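Uncharacterized protein (Bacteroides ovatus CL02T12C04, PDB 6PTM) probably hydrolyses carrageenan chains from their ends, acting as an exo-carrageenase of glycoside hydrolase family 42. Local coordinates at residues Asp174-Pro179 with Ala503-Tyr508; Asn190-Phe195 with Asp221-Phe226; Gly422-Ser427 with Asn468-Met473. All coordinates share one frame; numbering follows the deposited sequence.

Interaction 1. Residues Asp174-Pro179 with Ala503-Tyr508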
ATOM      1  N   ASP A 174     -10.837  -3.257   8.426  1.00 15.37           N
ATOM      2  CA  ASP A 174     -11.023  -2.945   9.864  1.00 17.13           C
ATOM      3  C   ASP A 174     -10.276  -1.630  10.184  1.00 17.63           C
ATOM      4  O   ASP A 174      -9.854  -0.931   9.270  1.00 16.50           O
ATOM      5  CB  ASP A 174     -10.596  -4.125  10.744  1.00 16.96           C
ATOM      6  CG  ASP A 174     -11.316  -4.177  12.087  1.00 17.12           C
ATOM      7  OD1 ASP A 174     -11.585  -5.280  12.578  1.00 16.84           O
ATOM      8  OD2 ASP A 174     -11.546  -3.107  12.665  1.00 17.52           O
ATOM      9  N   TRP A 175     -10.133  -1.294  11.448  1.00 17.67           N
ATOM     10  CA  TRP A 175      -9.657   0.035  11.884  1.00 17.68           C
ATOM     11  C   TRP A 175      -8.640  -0.128  13.010  1.00 18.03           C
ATOM     12  O   TRP A 175      -8.912  -0.887  13.917  1.00 16.76           O
ATOM     13  CB  TRP A 175     -10.850   0.866  12.340  1.00 18.23           C
ATOM     14  CG  TRP A 175     -11.904   1.057  11.297  1.00 17.80           C
ATOM     15  CD1 TRP A 175     -12.950   0.220  11.043  1.00 17.86           C
ATOM     16  CD2 TRP A 175     -12.012   2.139  10.358  1.00 18.18           C
ATOM     17  NE1 TRP A 175     -13.666   0.680   9.973  1.00 17.96           N
ATOM     18  CE2 TRP A 175     -13.147   1.873   9.553  1.00 18.34           C
ATOM     19  CE3 TRP A 175     -11.268   3.297  10.097  1.00 19.09           C
ATOM     20  CZ2 TRP A 175     -13.553   2.720   8.521  1.00 18.10           C
ATOM     21  CZ3 TRP A 175     -11.699   4.159   9.101  1.00 20.39           C
ATOM     22  CH2 TRP A 175     -12.797   3.848   8.296  1.00 18.78           C
ATOM     23  N   THR A 176      -7.527   0.588  12.940  1.00 18.46           N
ATOM     24  CA  THR A 176      -6.485   0.646  13.986  1.00 21.66           C
ATOM     25  C   THR A 176      -7.118   1.021  15.352  1.00 22.78           C
ATOM     26  O   THR A 176      -7.915   1.978  15.410  1.00 20.05           O
ATOM     27  CB  THR A 176      -5.370   1.599  13.534  1.00 23.68           C
ATOM     28  OG1 THR A 176      -5.012   1.237  12.190  1.00 24.35           O
ATOM     29  CG2 THR A 176      -4.174   1.524  14.468  1.00 25.83           C
ATOM     30  N   TRP A 177      -6.833   0.219  16.385  1.00 23.51           N
ATOM     31  CA  TRP A 177      -7.165   0.460  17.822  1.00 28.42           C
ATOM     32  C   TRP A 177      -8.666   0.407  18.085  1.00 27.38           C
ATOM     33  O   TRP A 177      -9.040   0.809  19.189  1.00 31.05           O
ATOM     34  CB  TRP A 177      -6.630   1.816  18.315  1.00 29.99           C
ATOM     35  CG  TRP A 177      -5.141   1.939  18.323  1.00 36.37           C
ATOM     36  CD1 TRP A 177      -4.222   0.926  18.325  1.00 38.43           C
ATOM     37  CD2 TRP A 177      -4.399   3.171  18.322  1.00 38.39           C
ATOM     38  NE1 TRP A 177      -2.953   1.454  18.324  1.00 39.61           N
ATOM     39  CE2 TRP A 177      -3.030   2.825  18.328  1.00 39.18           C
ATOM     40  CE3 TRP A 177      -4.754   4.524  18.344  1.00 44.16           C
ATOM     41  CZ2 TRP A 177      -2.021   3.788  18.323  1.00 41.69           C
ATOM     42  CZ3 TRP A 177      -3.753   5.476  18.335  1.00 43.69           C
ATOM     43  CH2 TRP A 177      -2.407   5.111  18.315  1.00 41.55           C
ATOM     44  N   LYS A 178      -9.496  -0.007  17.123  1.00 25.96           N
ATOM     45  CA  LYS A 178     -10.966  -0.128  17.320  1.00 25.04           C
ATOM     46  C   LYS A 178     -11.232  -1.068  18.491  1.00 24.09           C
ATOM     47  O   LYS A 178     -10.739  -2.199  18.529  1.00 21.75           O
ATOM     48  CB  LYS A 178     -11.683  -0.699  16.095  1.00 24.05           C
ATOM     49  CG  LYS A 178     -13.209  -0.703  16.178  1.00 23.03           C
ATOM     50  CD  LYS A 178     -13.825  -1.442  15.025  1.00 23.31           C
ATOM     51  CE  LYS A 178     -13.567  -2.939  15.127  1.00 23.63           C
ATOM     52  NZ  LYS A 178     -14.014  -3.642  13.906  1.00 21.60           N
ATOM     53  N   PRO A 179     -12.052  -0.654  19.478  1.00 23.70           N
ATOM     54  CA  PRO A 179     -12.396  -1.568  20.576  1.00 25.54           C
ATOM     55  C   PRO A 179     -13.049  -2.835  20.014  1.00 25.73           C
ATOM     56  O   PRO A 179     -13.900  -2.733  19.138  1.00 28.14           O
ATOM     57  CB  PRO A 179     -13.358  -0.746  21.443  1.00 24.91           C
ATOM     58  CG  PRO A 179     -12.946   0.689  21.141  1.00 24.52           C
ATOM     59  CD  PRO A 179     -12.623   0.691  19.655  1.00 24.15           C
ATOM     60  N   ALA A 503      -6.550  -6.460   1.968  1.00 13.89           N
ATOM     61  CA  ALA A 503      -7.039  -6.199   3.332  1.00 13.40           C
ATOM     62  C   ALA A 503      -6.409  -4.915   3.822  1.00 13.34           C
ATOM     63  O   ALA A 503      -5.252  -4.661   3.476  1.00 12.69           O
ATOM     64  CB  ALA A 503      -6.682  -7.344   4.228  1.00 14.79           C
ATOM     65  N   THR A 504      -7.137  -4.187   4.655  1.00 14.11           N
ATOM     66  CA  THR A 504      -6.703  -2.893   5.222  1.00 14.62           C
ATOM     67  C   THR A 504      -7.124  -2.815   6.684  1.00 16.46           C
ATOM     68  O   THR A 504      -8.317  -3.018   6.966  1.00 15.31           O
ATOM     69  CB  THR A 504      -7.284  -1.688   4.488  1.00 14.50           C
ATOM     70  OG1 THR A 504      -7.028  -1.885   3.095  1.00 14.73           O
ATOM     71  CG2 THR A 504      -6.672  -0.397   4.988  1.00 14.71           C
ATOM     72  N   GLN A 505      -6.167  -2.524   7.564  1.00 16.54           N
ATOM     73  CA  GLN A 505      -6.475  -1.978   8.904  1.00 17.20           C
ATOM     74  C   GLN A 505      -6.336  -0.470   8.748  1.00 17.43           C
ATOM     75  O   GLN A 505      -5.171  -0.030   8.658  1.00 18.06           O
ATOM     76  CB  GLN A 505      -5.545  -2.532   9.980  1.00 17.00           C
ATOM     77  CG  GLN A 505      -5.997  -2.086  11.361  1.00 18.93           C
ATOM     78  CD  GLN A 505      -5.145  -2.628  12.475  1.00 19.38           C
ATOM     79  OE1 GLN A 505      -3.919  -2.700  12.379  1.00 22.25           O
ATOM     80  NE2 GLN A 505      -5.811  -3.021  13.536  1.00 16.43           N
ATOM     81  N   THR A 506      -7.439   0.280   8.659  1.00 16.69           N
ATOM     82  CA  THR A 506      -7.404   1.723   8.314  1.00 18.60           C
ATOM     83  C   THR A 506      -7.041   2.562   9.553  1.00 19.00           C
ATOM     84  O   THR A 506      -7.588   2.287  10.643  1.00 19.14           O
ATOM     85  CB  THR A 506      -8.719   2.187   7.692  1.00 19.48           C
ATOM     86  OG1 THR A 506      -8.999   1.388   6.530  1.00 19.33           O
ATOM     87  CG2 THR A 506      -8.679   3.671   7.385  1.00 18.47           C
ATOM     88  N   TRP A 507      -6.155   3.543   9.388  1.00 21.70           N
ATOM     89  CA  TRP A 507      -5.877   4.582  10.427  1.00 22.45           C
ATOM     90  C   TRP A 507      -7.040   5.582  10.468  1.00 20.62           C
ATOM     91  O   TRP A 507      -7.297   6.251   9.473  1.00 20.88           O
ATOM     92  CB  TRP A 507      -4.557   5.297  10.118  1.00 25.04           C
ATOM     93  CG  TRP A 507      -4.195   6.399  11.072  1.00 28.44           C
ATOM     94  CD1 TRP A 507      -4.474   7.728  10.923  1.00 28.85           C
ATOM     95  CD2 TRP A 507      -3.478   6.278  12.322  1.00 28.10           C
ATOM     96  NE1 TRP A 507      -3.975   8.438  11.981  1.00 31.15           N
ATOM     97  CE2 TRP A 507      -3.367   7.581  12.858  1.00 28.24           C
ATOM     98  CE3 TRP A 507      -2.927   5.211  13.052  1.00 29.39           C
ATOM     99  CZ2 TRP A 507      -2.683   7.845  14.048  1.00 28.25           C
ATOM    100  CZ3 TRP A 507      -2.247   5.474  14.229  1.00 26.75           C
ATOM    101  CH2 TRP A 507      -2.142   6.772  14.723  1.00 26.57           C
ATOM    102  N   TYR A 508      -7.775   5.704  11.587  1.00 21.15           N
ATOM    103  CA  TYR A 508      -7.714   4.885  12.802  1.00 22.32           C
ATOM    104  C   TYR A 508      -8.985   5.106  13.641  1.00 21.48           C
ATOM    105  O   TYR A 508      -9.660   6.116  13.495  1.00 20.67           O
ATOM    106  CB  TYR A 508      -6.501   5.161  13.705  1.00 23.04           C
ATOM    107  CG  TYR A 508      -6.379   6.530  14.351  1.00 25.80           C
ATOM    108  CD1 TYR A 508      -5.683   6.680  15.547  1.00 25.78           C
ATOM    109  CD2 TYR A 508      -6.871   7.682  13.744  1.00 24.97           C
ATOM    110  CE1 TYR A 508      -5.499   7.927  16.134  1.00 27.68           C
ATOM    111  CE2 TYR A 508      -6.708   8.928  14.325  1.00 26.86           C
ATOM    112  CZ  TYR A 508      -6.007   9.060  15.515  1.00 29.22           C
ATOM    113  OH  TYR A 508      -5.833  10.305  16.062  1.00 28.90           O
TER
HETATM  114  O   HOH W   1     -11.298   0.403   7.365  1.00 19.76           O
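Asp174 and Trp175 run parallel to Thr504-Thr506, and three backbone hydrogen bonds join them. Asp174 N donates to Thr504 O at 2.9 Å. In the other direction Thr506 N donates to Asp174 O at 2.8 Å, and beyond it Thr176 N donates to Thr506 O. Asp174 O has a second donor, a water that also lies 2.6 Å from Thr506 OG1; that hydroxyl is bonded to Tyr493 OH as well. The same water sits over the centre of the Trp175 ring, beside Thr506 CB, which makes an off-centre CH-pi contact with the six-membered ring. Trp175 CG stands anti to its carbonyl carbon (chi1 -58°), which lays the indole alongside Thr506, while NE1 bonds to His541 NE2. Strands 168-175 and 503-506 are the first and last of a (beta/alpha)8 barrel, so this ladder closes the cylinder. The Asp174 carboxylate is well supplied: OD2 takes Trp175 N on its anti side and, from above the plane, Lys178 NZ in a salt bridge of 2.8 Å. Lys178 NZ lies among Asp174 OD2 and the carbonyl oxygens of Tyr184, His188 and Gly189, which share its protons. Past the strands the contact becomes aromatic. Trp507 turns its edge to the face of Trp177, with the six-membered rings at 60°, and Trp177 CZ3 meets the edge of Tyr508 3.6 Å from CD1. The peptide bond between Trp507 and Tyr508 is cis, a feature familiar after strand eight in clan GH-A hydrolases.

Interaction 2. Residues Asn190-Phe195 with Asp221-Phe226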
ATOM      1  N   ASN A 190     -13.671  -7.597  11.768  1.00 16.26           N
ATOM      2  CA  ASN A 190     -13.392  -8.505  12.917  1.00 16.15           C
ATOM      3  C   ASN A 190     -11.925  -8.973  12.867  1.00 16.54           C
ATOM      4  O   ASN A 190     -11.635 -10.179  12.996  1.00 18.79           O
ATOM      5  CB  ASN A 190     -14.439  -9.620  12.970  1.00 16.62           C
ATOM      6  CG  ASN A 190     -14.374 -10.398  14.265  1.00 16.86           C
ATOM      7  OD1 ASN A 190     -13.847  -9.895  15.241  1.00 15.53           O
ATOM      8  ND2 ASN A 190     -14.980 -11.567  14.287  1.00 16.30           N
ATOM      9  N   LEU A 191     -11.004  -8.033  12.736  1.00 17.49           N
ATOM     10  CA  LEU A 191      -9.559  -8.340  12.679  1.00 17.77           C
ATOM     11  C   LEU A 191      -9.047  -8.619  14.090  1.00 18.60           C
ATOM     12  O   LEU A 191      -9.169  -7.743  14.959  1.00 18.84           O
ATOM     13  CB  LEU A 191      -8.824  -7.150  12.075  1.00 17.95           C
ATOM     14  CG  LEU A 191      -7.336  -7.376  11.843  1.00 17.77           C
ATOM     15  CD1 LEU A 191      -7.106  -8.436  10.757  1.00 17.76           C
ATOM     16  CD2 LEU A 191      -6.694  -6.052  11.452  1.00 17.80           C
ATOM     17  N   ASP A 192      -8.492  -9.808  14.277  1.00 18.37           N
ATOM     18  CA  ASP A 192      -7.918 -10.248  15.568  1.00 18.59           C
ATOM     19  C   ASP A 192      -6.424  -9.947  15.500  1.00 18.60           C
ATOM     20  O   ASP A 192      -5.955  -9.347  14.491  1.00 15.73           O
ATOM     21  CB  ASP A 192      -8.189 -11.735  15.786  1.00 18.40           C
ATOM     22  CG  ASP A 192      -8.239 -12.211  17.237  1.00 19.30           C
ATOM     23  OD1 ASP A 192      -7.617 -11.547  18.119  1.00 16.11           O
ATOM     24  OD2 ASP A 192      -8.840 -13.288  17.456  1.00 17.90           O
ATOM     25  N   GLY A 193      -5.692 -10.416  16.503  1.00 19.81           N
ATOM     26  CA  GLY A 193      -4.228 -10.364  16.498  1.00 18.28           C
ATOM     27  C   GLY A 193      -3.659 -10.311  17.891  1.00 19.34           C
ATOM     28  O   GLY A 193      -4.392 -10.544  18.877  1.00 16.66           O
ATOM     29  N   PHE A 194      -2.355 -10.109  17.956  1.00 17.88           N
ATOM     30  CA  PHE A 194      -1.578 -10.174  19.206  1.00 18.75           C
ATOM     31  C   PHE A 194      -0.401  -9.208  19.074  1.00 19.30           C
ATOM     32  O   PHE A 194       0.196  -9.124  17.992  1.00 18.44           O
ATOM     33  CB  PHE A 194      -1.154 -11.611  19.509  1.00 20.31           C
ATOM     34  CG  PHE A 194      -0.546 -11.708  20.880  1.00 20.67           C
ATOM     35  CD1 PHE A 194      -1.355 -11.704  22.007  1.00 23.59           C
ATOM     36  CD2 PHE A 194       0.829 -11.731  21.055  1.00 22.57           C
ATOM     37  CE1 PHE A 194      -0.794 -11.723  23.283  1.00 24.47           C
ATOM     38  CE2 PHE A 194       1.384 -11.772  22.332  1.00 23.87           C
ATOM     39  CZ  PHE A 194       0.572 -11.780  23.444  1.00 21.88           C
ATOM     40  N   PHE A 195      -0.154  -8.423  20.122  1.00 19.61           N
ATOM     41  CA  PHE A 195       0.940  -7.422  20.183  1.00 20.32           C
ATOM     42  C   PHE A 195       2.014  -7.962  21.119  1.00 19.32           C
ATOM     43  O   PHE A 195       1.676  -8.403  22.203  1.00 18.31           O
ATOM     44  CB  PHE A 195       0.417  -6.095  20.728  1.00 21.27           C
ATOM     45  CG  PHE A 195       1.492  -5.075  20.982  1.00 22.78           C
ATOM     46  CD1 PHE A 195       2.072  -4.943  22.238  1.00 26.00           C
ATOM     47  CD2 PHE A 195       1.928  -4.248  19.964  1.00 23.72           C
ATOM     48  CE1 PHE A 195       3.063  -3.997  22.459  1.00 26.29           C
ATOM     49  CE2 PHE A 195       2.903  -3.292  20.190  1.00 24.39           C
ATOM     50  CZ  PHE A 195       3.482  -3.182  21.432  1.00 26.70           C
ATOM     51  N   ASP A 221      -8.541 -19.232  19.500  1.00 19.49           N
ATOM     52  CA  ASP A 221      -8.154 -19.325  18.073  1.00 22.20           C
ATOM     53  C   ASP A 221      -8.574 -18.056  17.321  1.00 21.22           C
ATOM     54  O   ASP A 221      -7.728 -17.537  16.580  1.00 22.35           O
ATOM     55  CB  ASP A 221      -8.786 -20.539  17.415  1.00 25.68           C
ATOM     56  CG  ASP A 221      -7.717 -21.396  16.812  1.00 34.38           C
ATOM     57  OD1 ASP A 221      -7.483 -21.258  15.573  1.00 36.58           O
ATOM     58  OD2 ASP A 221      -7.084 -22.137  17.614  1.00 40.80           O
ATOM     59  N   GLY A 222      -9.855 -17.681  17.429  1.00 18.38           N
ATOM     60  CA  GLY A 222     -10.390 -16.320  17.216  1.00 19.69           C
ATOM     61  C   GLY A 222     -10.687 -16.053  15.751  1.00 18.01           C
ATOM     62  O   GLY A 222     -11.006 -17.000  15.031  1.00 18.27           O
ATOM     63  N   SER A 223     -10.615 -14.795  15.329  1.00 18.81           N
ATOM     64  CA  SER A 223     -10.862 -14.399  13.924  1.00 18.19           C
ATOM     65  C   SER A 223      -9.533 -14.164  13.218  1.00 17.15           C
ATOM     66  O   SER A 223      -8.466 -14.164  13.905  1.00 16.48           O
ATOM     67  CB  SER A 223     -11.767 -13.198  13.839  1.00 18.98           C
ATOM     68  OG  SER A 223     -11.268 -12.149  14.643  1.00 20.11           O
ATOM     69  N   ILE A 224      -9.576 -13.995  11.894  1.00 14.72           N
ATOM     70  CA  ILE A 224      -8.321 -13.846  11.131  1.00 15.49           C
ATOM     71  C   ILE A 224      -7.638 -12.594  11.677  1.00 13.74           C
ATOM     72  O   ILE A 224      -8.324 -11.612  11.981  1.00 15.49           O
ATOM     73  CB  ILE A 224      -8.524 -13.822   9.611  1.00 15.27           C
ATOM     74  CG1 ILE A 224      -7.184 -14.055   8.922  1.00 16.19           C
ATOM     75  CG2 ILE A 224      -9.237 -12.543   9.180  1.00 15.81           C
ATOM     76  CD1 ILE A 224      -7.264 -14.368   7.430  1.00 16.87           C
ATOM     77  N   GLY A 225      -6.340 -12.688  11.896  1.00 13.45           N
ATOM     78  CA  GLY A 225      -5.593 -11.659  12.624  1.00 14.40           C
ATOM     79  C   GLY A 225      -4.128 -11.676  12.268  1.00 14.30           C
ATOM     80  O   GLY A 225      -3.669 -12.554  11.484  1.00 14.83           O
ATOM     81  N   PHE A 226      -3.407 -10.719  12.814  1.00 13.97           N
ATOM     82  CA  PHE A 226      -1.941 -10.681  12.641  1.00 14.35           C
ATOM     83  C   PHE A 226      -1.249 -10.385  13.977  1.00 14.54           C
ATOM     84  O   PHE A 226      -1.851  -9.857  14.950  1.00 13.17           O
ATOM     85  CB  PHE A 226      -1.581  -9.711  11.524  1.00 13.78           C
ATOM     86  CG  PHE A 226      -1.572  -8.258  11.899  1.00 14.80           C
ATOM     87  CD1 PHE A 226      -2.752  -7.542  11.974  1.00 15.59           C
ATOM     88  CD2 PHE A 226      -0.387  -7.586  12.106  1.00 14.98           C
ATOM     89  CE1 PHE A 226      -2.758  -6.197  12.286  1.00 16.02           C
ATOM     90  CE2 PHE A 226      -0.391  -6.225  12.376  1.00 16.39           C
ATOM     91  CZ  PHE A 226      -1.576  -5.530  12.455  1.00 16.64           C
TER
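Asp192, Phe226 and Ser223 bury the most surface where strand 192-197 meets strand 225-230, two neighbours in the barrel joined through helix 210-218 as a beta-alpha-beta unit. Asp192 works through both backbone and side chain. Its N donates to Ile224 O at 2.9 Å in an almost straight bond, and its O receives a weak bond from Phe226 N. With CG anti to the backbone N (chi1 -154°), the carboxylate swings back over the loop leading into strand 225-230, where OD2 uses its anti lone pair to take Ser223 N at 3.2 Å. OD1 is held by Gly193 N and by a salt bridge to Lys219, so both oxygens have partners and the group is fixed in rotation. The bare CA of Gly222 packs 3.4 Å from Asp192 OD2. Phe226 aims the edge of its ring at Leu191, CE1 lying 4.0 Å from Leu191 CD2, and also meets Phe467 edge-to-face. Leu191 extends its other branch past Ile224 O, with CD1 4.0 Å from Gly225 CA. Ser223 points at residues 190-195: its OG, placed between backbone N and carbonyl carbon, donates at 2.6 Å to Asn190 O, just ahead of strand 192-197, tilted 33° from the carbonyl plane.

Interaction 3. Residues Gly422-Ser427 with Asn468-Met473; sequences GNDASS and NTEGHM
Asn468 drives its amide into the bend at Asn423-Ala425, and this is the tight, buried part of the contact. CG lies anti to the backbone N (chi1 -171°), which carries ND2 across to Ala425 O, 3.2 Å away. The bond lies in the amide plane and on a lone pair of the carbonyl; His472 N shares that oxygen at 3.1 Å, so two donors grip it. The other end of the amide, OD1, accepts from Glu470 N in an Asx turn. Asn423 mirrors this on the opposing segment, where its OD1 receives Ala425 N. The two side chains cross at about a right angle, their amide planes 70° apart, and the hydroxyl of Tyr454 bonds to both Asn423 OD1 and Asn468 ND2. The backbones pair in two short ladders whose register differs by one: Thr469 N donates to Asn423 O at 3.1 Å in the first, Ser427 N to His472 O in the second. Ser427 OG packs close on Met473, 3.2 Å from CB, and bonds to Asn492.

The other side is partly exposed at Ser426, Glu470 and His472, and its acidic groups keep longer distances. Buried Asp424 lies beside His472, its OD2 at the imidazole edge 4.0 Å from His472 CD2 and 4.2 Å from Glu470 OE1. His472 NE2 donates to Glu470 OE2 in a short bond, nearly in the ring plane. Glu470 OE1 forms a salt bridge with Lys394, and Asp424 and Glu293 bring two acidic groups close together. A glutamate at the end of barrel strand seven, with a second one at the end of strand four, is the pattern of clan GH-A glycosidases; their positions are consistent with the nucleophile (Glu470) and acid/base (Glu293) of those enzymes.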
ATOM      1  N   GLY A 422       3.240  -6.528   2.702  1.00 14.48           N
ATOM      2  CA  GLY A 422       2.947  -5.516   3.724  1.00 14.32           C
ATOM      3  C   GLY A 422       3.272  -4.131   3.216  1.00 14.91           C
ATOM      4  O   GLY A 422       4.234  -3.992   2.392  1.00 15.54           O
ATOM      5  N   ASN A 423       2.514  -3.150   3.711  1.00 14.64           N
ATOM      6  CA  ASN A 423       2.780  -1.703   3.530  1.00 15.19           C
ATOM      7  C   ASN A 423       1.802  -0.909   4.397  1.00 14.32           C
ATOM      8  O   ASN A 423       0.883  -1.493   4.922  1.00 13.44           O
ATOM      9  CB  ASN A 423       2.628  -1.254   2.077  1.00 15.84           C
ATOM     10  CG  ASN A 423       1.266  -1.564   1.500  1.00 18.10           C
ATOM     11  OD1 ASN A 423       0.323  -0.793   1.685  1.00 24.74           O
ATOM     12  ND2 ASN A 423       1.123  -2.671   0.817  1.00 14.99           N
ATOM     13  N   ASP A 424       1.991   0.404   4.463  1.00 15.13           N
ATOM     14  CA  ASP A 424       0.997   1.368   5.022  1.00 16.33           C
ATOM     15  C   ASP A 424       0.918   2.529   4.032  1.00 16.26           C
ATOM     16  O   ASP A 424       1.196   3.673   4.401  1.00 17.54           O
ATOM     17  CB  ASP A 424       1.286   1.697   6.483  1.00 16.26           C
ATOM     18  CG  ASP A 424       2.456   2.620   6.734  1.00 17.40           C
ATOM     19  OD1 ASP A 424       3.407   2.590   5.948  1.00 16.38           O
ATOM     20  OD2 ASP A 424       2.401   3.356   7.734  1.00 18.64           O
ATOM     21  N   ALA A 425       0.571   2.194   2.795  1.00 14.95           N
ATOM     22  CA  ALA A 425       0.392   3.163   1.690  1.00 16.58           C
ATOM     23  C   ALA A 425      -0.488   4.293   2.178  1.00 17.03           C
ATOM     24  O   ALA A 425      -1.522   3.987   2.835  1.00 17.04           O
ATOM     25  CB  ALA A 425      -0.207   2.533   0.461  1.00 16.47           C
ATOM     26  N   SER A 426      -0.046   5.524   1.873  1.00 17.64           N
ATOM     27  CA  SER A 426      -0.773   6.808   2.023  1.00 18.69           C
ATOM     28  C   SER A 426      -1.251   7.284   0.651  1.00 18.55           C
ATOM     29  O   SER A 426      -0.567   7.003  -0.367  1.00 14.57           O
ATOM     30  CB  SER A 426       0.084   7.909   2.606  1.00 20.47           C
ATOM     31  OG  SER A 426       0.527   7.578   3.903  1.00 20.96           O
ATOM     32  N   SER A 427      -2.344   8.042   0.651  1.00 17.63           N
ATOM     33  CA  SER A 427      -2.821   8.824  -0.513  1.00 20.09           C
ATOM     34  C   SER A 427      -3.185  10.241  -0.030  1.00 21.04           C
ATOM     35  O   SER A 427      -2.292  11.042   0.236  1.00 20.24           O
ATOM     36  CB  SER A 427      -3.957   8.097  -1.207  1.00 19.20           C
ATOM     37  OG  SER A 427      -5.035   7.844  -0.307  1.00 19.85           O
ATOM     38  N   ASN A 468      -2.428  -3.837   3.842  1.00 12.72           N
ATOM     39  CA  ASN A 468      -2.113  -2.470   4.320  1.00 13.94           C
ATOM     40  C   ASN A 468      -2.483  -2.395   5.801  1.00 13.62           C
ATOM     41  O   ASN A 468      -3.669  -2.353   6.099  1.00 13.00           O
ATOM     42  CB  ASN A 468      -2.803  -1.399   3.479  1.00 14.09           C
ATOM     43  CG  ASN A 468      -2.319  -0.017   3.833  1.00 15.22           C
ATOM     44  OD1 ASN A 468      -1.941   0.242   4.990  1.00 16.96           O
ATOM     45  ND2 ASN A 468      -2.400   0.888   2.858  1.00 14.87           N
ATOM     46  N   THR A 469      -1.480  -2.448   6.679  1.00 16.18           N
ATOM     47  CA  THR A 469      -1.624  -2.667   8.144  1.00 17.04           C
ATOM     48  C   THR A 469      -1.804  -1.331   8.854  1.00 18.44           C
ATOM     49  O   THR A 469      -2.058  -1.338  10.056  1.00 20.23           O
ATOM     50  CB  THR A 469      -0.433  -3.442   8.712  1.00 18.73           C
ATOM     51  OG1 THR A 469       0.799  -2.926   8.180  1.00 17.39           O
ATOM     52  CG2 THR A 469      -0.590  -4.914   8.397  1.00 19.71           C
ATOM     53  N   GLU A 470      -1.676  -0.228   8.133  1.00 18.33           N
ATOM     54  CA  GLU A 470      -2.029   1.094   8.691  1.00 18.13           C
ATOM     55  C   GLU A 470      -2.427   2.000   7.540  1.00 18.20           C
ATOM     56  O   GLU A 470      -1.588   2.805   7.106  1.00 19.24           O
ATOM     57  CB  GLU A 470      -0.860   1.644   9.501  1.00 18.28           C
ATOM     58  CG  GLU A 470      -1.224   2.870  10.314  1.00 17.61           C
ATOM     59  CD  GLU A 470      -0.032   3.497  11.018  1.00 19.60           C
ATOM     60  OE1 GLU A 470       0.808   2.728  11.541  1.00 18.52           O
ATOM     61  OE2 GLU A 470       0.095   4.741  10.959  1.00 17.57           O
ATOM     62  N   GLY A 471      -3.661   1.858   7.068  1.00 18.14           N
ATOM     63  CA  GLY A 471      -4.128   2.523   5.841  1.00 18.57           C
ATOM     64  C   GLY A 471      -4.176   4.031   6.034  1.00 18.97           C
ATOM     65  O   GLY A 471      -4.862   4.501   6.994  1.00 17.97           O
ATOM     66  N   HIS A 472      -3.460   4.771   5.183  1.00 19.54           N
ATOM     67  CA  HIS A 472      -3.369   6.248   5.258  1.00 19.88           C
ATOM     68  C   HIS A 472      -4.006   6.831   3.991  1.00 20.05           C
ATOM     69  O   HIS A 472      -3.504   7.861   3.467  1.00 19.65           O
ATOM     70  CB  HIS A 472      -1.918   6.681   5.564  1.00 21.47           C
ATOM     71  CG  HIS A 472      -1.580   6.603   7.016  1.00 20.74           C
ATOM     72  ND1 HIS A 472      -2.179   7.445   7.966  1.00 23.28           N
ATOM     73  CD2 HIS A 472      -0.736   5.789   7.692  1.00 20.66           C
ATOM     74  CE1 HIS A 472      -1.726   7.114   9.166  1.00 23.74           C
ATOM     75  NE2 HIS A 472      -0.844   6.083   9.026  1.00 20.11           N
ATOM     76  N   MET A 473      -5.098   6.226   3.530  1.00 20.84           N
ATOM     77  CA  MET A 473      -5.891   6.742   2.369  1.00 20.03           C
ATOM     78  C   MET A 473      -7.029   7.658   2.826  1.00 19.70           C
ATOM     79  O   MET A 473      -7.701   8.206   1.930  1.00 21.32           O
ATOM     80  CB  MET A 473      -6.456   5.590   1.534  1.00 20.94           C
ATOM     81  CG  MET A 473      -5.357   4.798   0.831  1.00 23.03           C
ATOM     82  SD  MET A 473      -5.499   2.996   1.043  1.00 24.18           S
ATOM     83  CE  MET A 473      -6.976   2.759   0.054  1.00 22.73           C
TER

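From the N terminus, the end of the first barrel strand, in 174-179, pairs with 503-508, so interaction 1 closes a loop of more than 320 residues. Within that span interaction 2 closes first, joining strands two and three over a short helical crossover. Interaction 3 follows in series, pairing strands six and seven after a 40-residue excursion; neither crosses the other. The seams touch one another directly: the Gln505 side chain of interaction 1 packs on Leu191 and Phe226 of interaction 2, and Trp507 N probably bonds to Gly471 O of interaction 3. Together they tie three seams of the barrel, one to eight, two to three and six to seven.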